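Local coordinates for phage terminase large subunit (Thermus phage G20c, PDB 5M1Q), which drives ATP-powered translocation of viral DNA into empty capsids and, through its nuclease domain, cuts the genome to start and end packaging, at residues 33-38 with 86-91; 123-128 with 173-178. All coordinates share one frame; numbering follows the deposited sequence.

Interaction 1: 33-38 with 86-91. With ZN (zinc ion), chain D.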
ATOM      1  N   TYR A  33       0.408  -0.249 -13.377  1.00 19.12           N
ATOM      2  CA  TYR A  33       0.617  -0.202 -11.931  1.00 18.32           C
ATOM      3  C   TYR A  33      -0.589   0.408 -11.233  1.00 18.57           C
ATOM      4  O   TYR A  33      -1.315   1.235 -11.799  1.00 17.48           O
ATOM      5  CB  TYR A  33       1.858   0.640 -11.597  1.00 18.19           C
ATOM      6  CG  TYR A  33       3.148   0.118 -12.185  1.00 18.51           C
ATOM      7  CD1 TYR A  33       3.493   0.403 -13.502  1.00 18.51           C
ATOM      8  CD2 TYR A  33       4.045  -0.628 -11.418  1.00 18.25           C
ATOM      9  CE1 TYR A  33       4.662  -0.078 -14.060  1.00 18.69           C
ATOM     10  CE2 TYR A  33       5.234  -1.092 -11.959  1.00 18.98           C
ATOM     11  CZ  TYR A  33       5.539  -0.803 -13.287  1.00 18.61           C
ATOM     12  OH  TYR A  33       6.705  -1.244 -13.830  1.00 19.98           O
ATOM     13  N   CYS A  34      -0.804   0.014  -9.982  1.00 16.32           N
ATOM     14  CA  CYS A  34      -1.658   0.766  -9.087  1.00 15.90           C
ATOM     15  C   CYS A  34      -0.926   0.965  -7.762  1.00 15.76           C
ATOM     16  O   CYS A  34       0.128   0.330  -7.516  1.00 15.58           O
ATOM     17  CB  CYS A  34      -2.998   0.075  -8.896  1.00 16.06           C
ATOM     18  SG  CYS A  34      -2.884  -1.461  -7.940  1.00 17.47           S
ATOM     19  N   ILE A  35      -1.467   1.844  -6.941  1.00 14.01           N
ATOM     20  CA  ILE A  35      -0.916   2.173  -5.644  1.00 14.63           C
ATOM     21  C   ILE A  35      -1.986   2.012  -4.574  1.00 15.30           C
ATOM     22  O   ILE A  35      -3.090   2.578  -4.704  1.00 16.87           O
ATOM     23  CB  ILE A  35      -0.378   3.631  -5.600  1.00 14.51           C
ATOM     24  CG1 ILE A  35       0.745   3.767  -6.616  1.00 14.98           C
ATOM     25  CG2 ILE A  35       0.053   4.031  -4.188  1.00 16.05           C
ATOM     26  CD1 ILE A  35       1.258   5.172  -6.798  1.00 15.53           C
ATOM     27  N   GLY A  36      -1.671   1.280  -3.512  1.00 13.35           N
ATOM     28  CA  GLY A  36      -2.521   1.283  -2.316  1.00 13.81           C
ATOM     29  C   GLY A  36      -2.030   2.332  -1.361  1.00 14.58           C
ATOM     30  O   GLY A  36      -0.842   2.337  -1.029  1.00 14.66           O
ATOM     31  N   ALA A  37      -2.903   3.234  -0.918  1.00 14.57           N
ATOM     32  CA  ALA A  37      -2.506   4.327  -0.011  1.00 16.48           C
ATOM     33  C   ALA A  37      -3.287   4.397   1.301  1.00 17.17           C
ATOM     34  O   ALA A  37      -4.515   4.529   1.295  1.00 16.38           O
ATOM     35  CB  ALA A  37      -2.614   5.658  -0.737  1.00 16.44           C
ATOM     36  N   ASP A  38      -2.548   4.293   2.407  0.60 18.82           N
ATOM     37  CA  ASP A  38      -3.019   4.502   3.778  0.60 20.10           C
ATOM     38  C   ASP A  38      -2.413   5.845   4.250  0.60 21.15           C
ATOM     39  O   ASP A  38      -1.304   6.198   3.796  0.60 21.15           O
ATOM     40  CB  ASP A  38      -2.528   3.323   4.631  0.60 20.48           C
ATOM     41  CG  ASP A  38      -3.152   3.273   6.005  0.60 21.32           C
ATOM     42  OD1 ASP A  38      -4.394   3.177   6.106  0.60 23.45           O
ATOM     43  OD2 ASP A  38      -2.404   3.304   7.001  0.60 22.16           O
ATOM     44  N   ALA A  86       0.047   5.925 -12.007  1.00 18.44           N
ATOM     45  CA  ALA A  86      -0.607   4.766 -11.425  1.00 17.69           C
ATOM     46  C   ALA A  86      -1.817   5.208 -10.610  1.00 17.96           C
ATOM     47  O   ALA A  86      -1.712   6.097  -9.763  1.00 19.41           O
ATOM     48  CB  ALA A  86       0.387   4.028 -10.536  1.00 17.50           C
ATOM     49  N   TYR A  87      -2.960   4.562 -10.834  1.00 18.26           N
ATOM     50  CA  TYR A  87      -4.143   4.944 -10.083  1.00 19.76           C
ATOM     51  C   TYR A  87      -4.020   4.490  -8.631  1.00 18.88           C
ATOM     52  O   TYR A  87      -3.395   3.451  -8.346  1.00 19.20           O
ATOM     53  CB  TYR A  87      -5.423   4.461 -10.758  1.00 22.45           C
ATOM     54  CG  TYR A  87      -5.725   2.993 -10.680  1.00 23.26           C
ATOM     55  CD1 TYR A  87      -6.505   2.469  -9.644  1.00 25.57           C
ATOM     56  CD2 TYR A  87      -5.300   2.136 -11.681  1.00 25.27           C
ATOM     57  CE1 TYR A  87      -6.802   1.111  -9.602  1.00 25.88           C
ATOM     58  CE2 TYR A  87      -5.580   0.774 -11.650  1.00 26.41           C
ATOM     59  CZ  TYR A  87      -6.337   0.265 -10.611  1.00 25.66           C
ATOM     60  OH  TYR A  87      -6.592  -1.091 -10.621  1.00 26.90           O
ATOM     61  N   VAL A  88      -4.563   5.301  -7.741  1.00 17.37           N
ATOM     62  CA  VAL A  88      -4.405   5.147  -6.308  1.00 18.13           C
ATOM     63  C   VAL A  88      -5.711   4.614  -5.721  1.00 19.26           C
ATOM     64  O   VAL A  88      -6.767   5.230  -5.903  1.00 19.51           O
ATOM     65  CB  VAL A  88      -4.039   6.470  -5.607  1.00 19.19           C
ATOM     66  CG1 VAL A  88      -3.908   6.305  -4.092  1.00 19.78           C
ATOM     67  CG2 VAL A  88      -2.739   7.020  -6.192  1.00 19.58           C
ATOM     68  N   VAL A  89      -5.618   3.482  -5.031  1.00 16.74           N
ATOM     69  CA  VAL A  89      -6.721   2.985  -4.201  1.00 16.79           C
ATOM     70  C   VAL A  89      -6.493   3.570  -2.819  1.00 16.55           C
ATOM     71  O   VAL A  89      -5.605   3.136  -2.078  1.00 15.10           O
ATOM     72  CB  VAL A  89      -6.764   1.447  -4.144  1.00 17.27           C
ATOM     73  CG1 VAL A  89      -8.006   0.989  -3.397  1.00 16.97           C
ATOM     74  CG2 VAL A  89      -6.732   0.853  -5.524  1.00 17.70           C
ATOM     75  N   ALA A  90      -7.263   4.610  -2.478  1.00 16.25           N
ATOM     76  CA  ALA A  90      -6.966   5.422  -1.313  1.00 17.34           C
ATOM     77  C   ALA A  90      -7.995   5.185  -0.248  1.00 17.20           C
ATOM     78  O   ALA A  90      -9.211   5.279  -0.524  1.00 18.39           O
ATOM     79  CB  ALA A  90      -6.961   6.894  -1.682  1.00 19.01           C
ATOM     80  N   ASP A  91      -7.528   4.921   0.957  1.00 17.97           N
ATOM     81  CA  ASP A  91      -8.401   4.940   2.122  1.00 18.48           C
ATOM     82  C   ASP A  91      -8.708   6.415   2.459  1.00 19.47           C
ATOM     83  O   ASP A  91      -7.942   7.077   3.158  1.00 21.40           O
ATOM     84  CB  ASP A  91      -7.761   4.226   3.298  1.00 18.79           C
ATOM     85  CG  ASP A  91      -8.654   4.206   4.530  1.00 18.26           C
ATOM     86  OD1 ASP A  91      -9.835   4.622   4.422  1.00 18.82           O
ATOM     87  OD2 ASP A  91      -8.161   3.822   5.603  1.00 20.29           O
TER
HETATM   88 ZN    ZN D 503      -2.906   3.550   9.090  0.60 25.07          ZN
HETATM   89  O   HOH W   1      -6.618   1.614   6.171  1.00 30.27           O
HETATM   90  O   HOH W   2      -5.929   5.719   5.745  1.00 34.42           O
HETATM   91  O   HOH W   3      -4.596   4.415   8.596  1.00 34.80           O
HETATM   92  O   HOH W   4      -3.684   1.643   9.221  1.00 28.82           O
HETATM   93  O   HOH W   5      -3.363   3.835  11.296  1.00 26.54           O
HETATM   94  O   HOH W   6      -2.063   5.242   8.524  1.00 39.34           O
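Ile35 and Val88 face each other where strands 33-38 and 87-90 run in parallel near the middle of the mixed sheet of this RNase H-like, RuvC-type nuclease domain. The chain between them forms an antiparallel hairpin and then helix 69-82, making 87-90 a strand that returns beside 33-38 after a crossover. The backbone ladder shows how a parallel pair is stitched: Ile35 N binds Tyr87 O, and Val89 N answers with a 2.7 Å bond to Ile35 O. One step on, Ala37 N reaches Val89 O, and Asp91 N meets Ala37 O almost linearly (N-H...O 172°).

The side chain of Ile35 can be followed outward. Its CB meets Val88 CG2 at 4.2 Å; CG1 then passes Ala86 CB at 3.9 Å, and the extended end of the chain (chi2 173°) keeps CD1 over that same methyl. Leu76 and Leu79 of helix 69-82 cover this face, to which Ala37 CB adds a contact with Val88 CG1. On the other face, Cys34 CB lies above the Tyr87 ring, 3.8 Å from its centroid, in a CH-pi contact offset toward the rim, while the sulfur stands obliquely to the ring. The phenol hydroxyl is bonded to Gln184.

Strand 33-38 ends in Asp38 and strand 87-90 is followed at once by Asp91, acids of the nuclease centre, probably ligands of the catalytic magnesium ions. Here Asp38, in one of two modelled conformers, binds a zinc ion through OD2, with Asp173 as its other protein ligand. Asp91 OD1 is held by the backbone N of Trp93 and Val115. The two carboxylates lie side by side, and in this conformer a water spans them, donating to Asp38 OD1 at 2.7 Å and to Asp91 OD2 at 2.8 Å.

Interaction 2: 123-128 with 173-178. With ZN (zinc ion), chain D; ZN (zinc ion), chain B.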
ATOM      1  N   GLN A 123     -12.655  -7.594   4.364  1.00 15.93           N
ATOM      2  CA  GLN A 123     -12.720  -7.825   2.915  1.00 17.06           C
ATOM      3  C   GLN A 123     -11.309  -7.674   2.308  1.00 15.64           C
ATOM      4  O   GLN A 123     -10.832  -8.532   1.556  1.00 15.53           O
ATOM      5  CB  GLN A 123     -13.658  -6.826   2.255  1.00 19.78           C
ATOM      6  CG  GLN A 123     -15.143  -7.149   2.204  1.00 24.03           C
ATOM      7  CD  GLN A 123     -15.978  -5.968   1.693  1.00 26.05           C
ATOM      8  OE1 GLN A 123     -15.767  -5.460   0.570  1.00 29.21           O
ATOM      9  NE2 GLN A 123     -16.929  -5.510   2.522  1.00 26.86           N
ATOM     10  N   LEU A 124     -10.634  -6.595   2.668  1.00 13.41           N
ATOM     11  CA  LEU A 124      -9.299  -6.306   2.123  1.00 13.38           C
ATOM     12  C   LEU A 124      -8.235  -7.254   2.632  1.00 12.49           C
ATOM     13  O   LEU A 124      -7.435  -7.770   1.848  1.00 11.77           O
ATOM     14  CB  LEU A 124      -8.895  -4.880   2.487  1.00 13.98           C
ATOM     15  CG  LEU A 124      -9.701  -3.763   1.815  1.00 15.15           C
ATOM     16  CD1 LEU A 124      -9.441  -2.438   2.524  1.00 16.21           C
ATOM     17  CD2 LEU A 124      -9.383  -3.670   0.338  1.00 16.46           C
ATOM     18  N   ILE A 125      -8.226  -7.487   3.931  1.00 12.75           N
ATOM     19  CA  ILE A 125      -7.217  -8.363   4.553  1.00 14.72           C
ATOM     20  C   ILE A 125      -7.416  -9.814   4.135  1.00 14.74           C
ATOM     21  O   ILE A 125      -6.426 -10.503   3.844  1.00 14.43           O
ATOM     22  CB  ILE A 125      -7.252  -8.264   6.081  1.00 16.49           C
ATOM     23  CG1 ILE A 125      -6.833  -6.860   6.528  1.00 17.62           C
ATOM     24  CG2 ILE A 125      -6.389  -9.352   6.740  1.00 17.32           C
ATOM     25  CD1 ILE A 125      -5.373  -6.530   6.367  1.00 19.66           C
ATOM     26  N   SER A 126      -8.660 -10.284   4.097  1.00 14.86           N
ATOM     27  CA  SER A 126      -8.931 -11.682   3.658  1.00 15.99           C
ATOM     28  C   SER A 126      -8.436 -11.928   2.234  1.00 15.15           C
ATOM     29  O   SER A 126      -7.898 -13.018   1.925  1.00 15.27           O
ATOM     30  CB  SER A 126     -10.415 -12.054   3.807  1.00 17.09           C
ATOM     31  OG  SER A 126     -11.243 -11.320   2.939  1.00 20.74           O
ATOM     32  N   ASN A 127      -8.600 -10.941   1.351  1.00 14.10           N
ATOM     33  CA  ASN A 127      -8.146 -11.087  -0.032  1.00 13.36           C
ATOM     34  C   ASN A 127      -6.609 -11.157  -0.027  1.00 12.74           C
ATOM     35  O   ASN A 127      -6.023 -12.010  -0.711  1.00 12.97           O
ATOM     36  CB  ASN A 127      -8.665  -9.960  -0.949  1.00 13.97           C
ATOM     37  CG  ASN A 127      -8.072 -10.022  -2.349  1.00 14.99           C
ATOM     38  OD1 ASN A 127      -8.378 -10.951  -3.126  1.00 17.71           O
ATOM     39  ND2 ASN A 127      -7.196  -9.063  -2.686  1.00 14.05           N
ATOM     40  N   LEU A 128      -5.954 -10.275   0.722  1.00 11.50           N
ATOM     41  CA  LEU A 128      -4.482 -10.286   0.777  1.00 11.71           C
ATOM     42  C   LEU A 128      -3.990 -11.636   1.294  1.00 12.67           C
ATOM     43  O   LEU A 128      -3.034 -12.219   0.763  1.00 12.35           O
ATOM     44  CB  LEU A 128      -3.956  -9.169   1.676  1.00 11.40           C
ATOM     45  CG  LEU A 128      -2.425  -9.039   1.768  1.00 11.63           C
ATOM     46  CD1 LEU A 128      -1.755  -8.721   0.452  1.00 12.29           C
ATOM     47  CD2 LEU A 128      -2.070  -8.004   2.825  1.00 12.17           C
ATOM     48  N   ASP A 173      -0.313  -0.102   9.258  1.00 17.22           N
ATOM     49  CA  ASP A 173      -0.401   0.752   8.075  1.00 16.28           C
ATOM     50  C   ASP A 173       0.190   0.113   6.802  1.00 15.76           C
ATOM     51  O   ASP A 173      -0.327   0.327   5.698  1.00 15.08           O
ATOM     52  CB  ASP A 173       0.302   2.084   8.304  1.00 16.89           C
ATOM     53  CG  ASP A 173       0.024   2.638   9.662  1.00 17.91           C
ATOM     54  OD1 ASP A 173      -1.090   3.170   9.858  1.00 19.78           O
ATOM     55  OD2 ASP A 173       0.905   2.461  10.530  1.00 19.16           O
ATOM     56  N   ILE A 174       1.266  -0.660   6.963  1.00 14.79           N
ATOM     57  CA  ILE A 174       1.854  -1.387   5.824  1.00 14.41           C
ATOM     58  C   ILE A 174       0.889  -2.453   5.339  1.00 14.11           C
ATOM     59  O   ILE A 174       0.670  -2.564   4.127  1.00 13.17           O
ATOM     60  CB  ILE A 174       3.219  -2.024   6.166  1.00 15.13           C
ATOM     61  CG1 ILE A 174       4.223  -0.919   6.520  1.00 15.75           C
ATOM     62  CG2 ILE A 174       3.744  -2.873   5.022  1.00 15.27           C
ATOM     63  CD1 ILE A 174       5.449  -1.434   7.234  1.00 16.56           C
ATOM     64  N   VAL A 175       0.306  -3.203   6.279  1.00 13.99           N
ATOM     65  CA  VAL A 175      -0.649  -4.242   5.924  1.00 14.16           C
ATOM     66  C   VAL A 175      -1.815  -3.665   5.135  1.00 13.51           C
ATOM     67  O   VAL A 175      -2.187  -4.207   4.085  1.00 12.53           O
ATOM     68  CB  VAL A 175      -1.187  -4.996   7.150  1.00 15.73           C
ATOM     69  CG1 VAL A 175      -2.097  -6.117   6.713  1.00 16.75           C
ATOM     70  CG2 VAL A 175      -0.032  -5.573   7.972  1.00 16.77           C
ATOM     71  N   MET A 176      -2.366  -2.559   5.621  1.00 13.64           N
ATOM     72  CA  MET A 176      -3.496  -1.961   4.945  1.00 14.38           C
ATOM     73  C   MET A 176      -3.156  -1.422   3.567  1.00 12.98           C
ATOM     74  O   MET A 176      -3.920  -1.579   2.621  1.00 12.73           O
ATOM     75  CB  MET A 176      -4.139  -0.897   5.827  1.00 16.80           C
ATOM     76  CG  MET A 176      -4.769  -1.471   7.084  1.00 18.78           C
ATOM     77  SD  MET A 176      -5.950  -2.809   6.772  1.00 23.37           S
ATOM     78  CE  MET A 176      -7.067  -2.056   5.606  1.00 23.27           C
ATOM     79  N   SER A 177      -1.989  -0.792   3.442  1.00 12.70           N
ATOM     80  CA  SER A 177      -1.562  -0.313   2.145  1.00 11.89           C
ATOM     81  C   SER A 177      -1.385  -1.463   1.123  1.00 11.71           C
ATOM     82  O   SER A 177      -1.824  -1.385  -0.018  1.00 11.38           O
ATOM     83  CB  SER A 177      -0.254   0.444   2.313  1.00 12.33           C
ATOM     84  OG  SER A 177       0.283   0.806   1.071  1.00 12.26           O
ATOM     85  N   LEU A 178      -0.727  -2.527   1.565  1.00 11.28           N
ATOM     86  CA  LEU A 178      -0.595  -3.698   0.706  1.00 11.00           C
ATOM     87  C   LEU A 178      -1.965  -4.275   0.324  1.00 10.65           C
ATOM     88  O   LEU A 178      -2.165  -4.702  -0.822  1.00 10.72           O
ATOM     89  CB  LEU A 178       0.226  -4.781   1.389  1.00 11.06           C
ATOM     90  CG  LEU A 178       1.720  -4.490   1.543  1.00 11.61           C
ATOM     91  CD1 LEU A 178       2.324  -5.548   2.469  1.00 11.97           C
ATOM     92  CD2 LEU A 178       2.445  -4.429   0.218  1.00 12.24           C
TER
HETATM   93 ZN    ZN D 503      -2.906   3.550   9.090  0.60 25.07          ZN
HETATM   94 ZN    ZN B 501       0.197   3.005  12.433  1.00 22.36          ZN
HETATM   95  O   HOH W   7      -1.550   1.759  12.958  1.00 16.47           O
HETATM   96  O   HOH W   4      -3.684   1.643   9.221  1.00 28.82           O
HETATM   97  O   HOH W   5      -3.363   3.835  11.296  1.00 26.54           O
HETATM   98  O   HOH W   6      -2.063   5.242   8.524  1.00 39.34           O
HETATM   99  O   HOH W   3      -4.596   4.415   8.596  1.00 34.80           O
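Ile125 meets Val175 at about a right angle, and the meeting is tight: Ile125 CD1 lies only 3.3 Å from Val175 CG1, closer than usual carbon contact. The two helices themselves are nearly perpendicular, their segment axes 80° apart and 9.7 Å at closest approach, so the contact rests on a few branch ends, without a hydrogen bond between the segments. The same CD1 also touches Met176 SD at 3.8 Å, again with the side chains crossed. Met176 is bent at both chi2 and chi3 (each -54°), which turns its methyl CE against Leu124 CD1, a third right-angled crossing. One turn further along helix 118-133, Leu128 lays CD2 against Leu178 CB at 4.2 Å and near the backbone oxygen of Val175. Leu149 of helix 143-150 also packs on Val175.

At the start of helix 173-182, away from this apolar seam, Asp173 bridges two zinc ions: OD1 holds one at 2.0 Å, shared with Asp38, and OD2 holds the other at 2.1 Å, shared with Asp44 and His171. An acid on a helix packed against the central sheet, completing a two-metal site, is characteristic of the RuvC-like nuclease active site.

The two contacts illustrate how one metal centre is assembled from distant parts of a sequence. They come in series along the chain, and both segments of interaction 1 precede those of interaction 2, yet their centres are only 12 Å apart within the same RNase H-like domain. Interaction 1 joins two parallel strands of the central sheet; interaction 2 joins helices 118-133 and 173-182, the latter lying directly on that sheet. The layers are tied by a probable hydrogen bond between Gly36 O and Ser177 OG, 2.8 Å apart, and by packing of Met176 CB near Asp38. The end of strand 33-38 and the start of helix 173-182 thus converge on one zinc ion and its four waters, while Asp91 stands by without binding it.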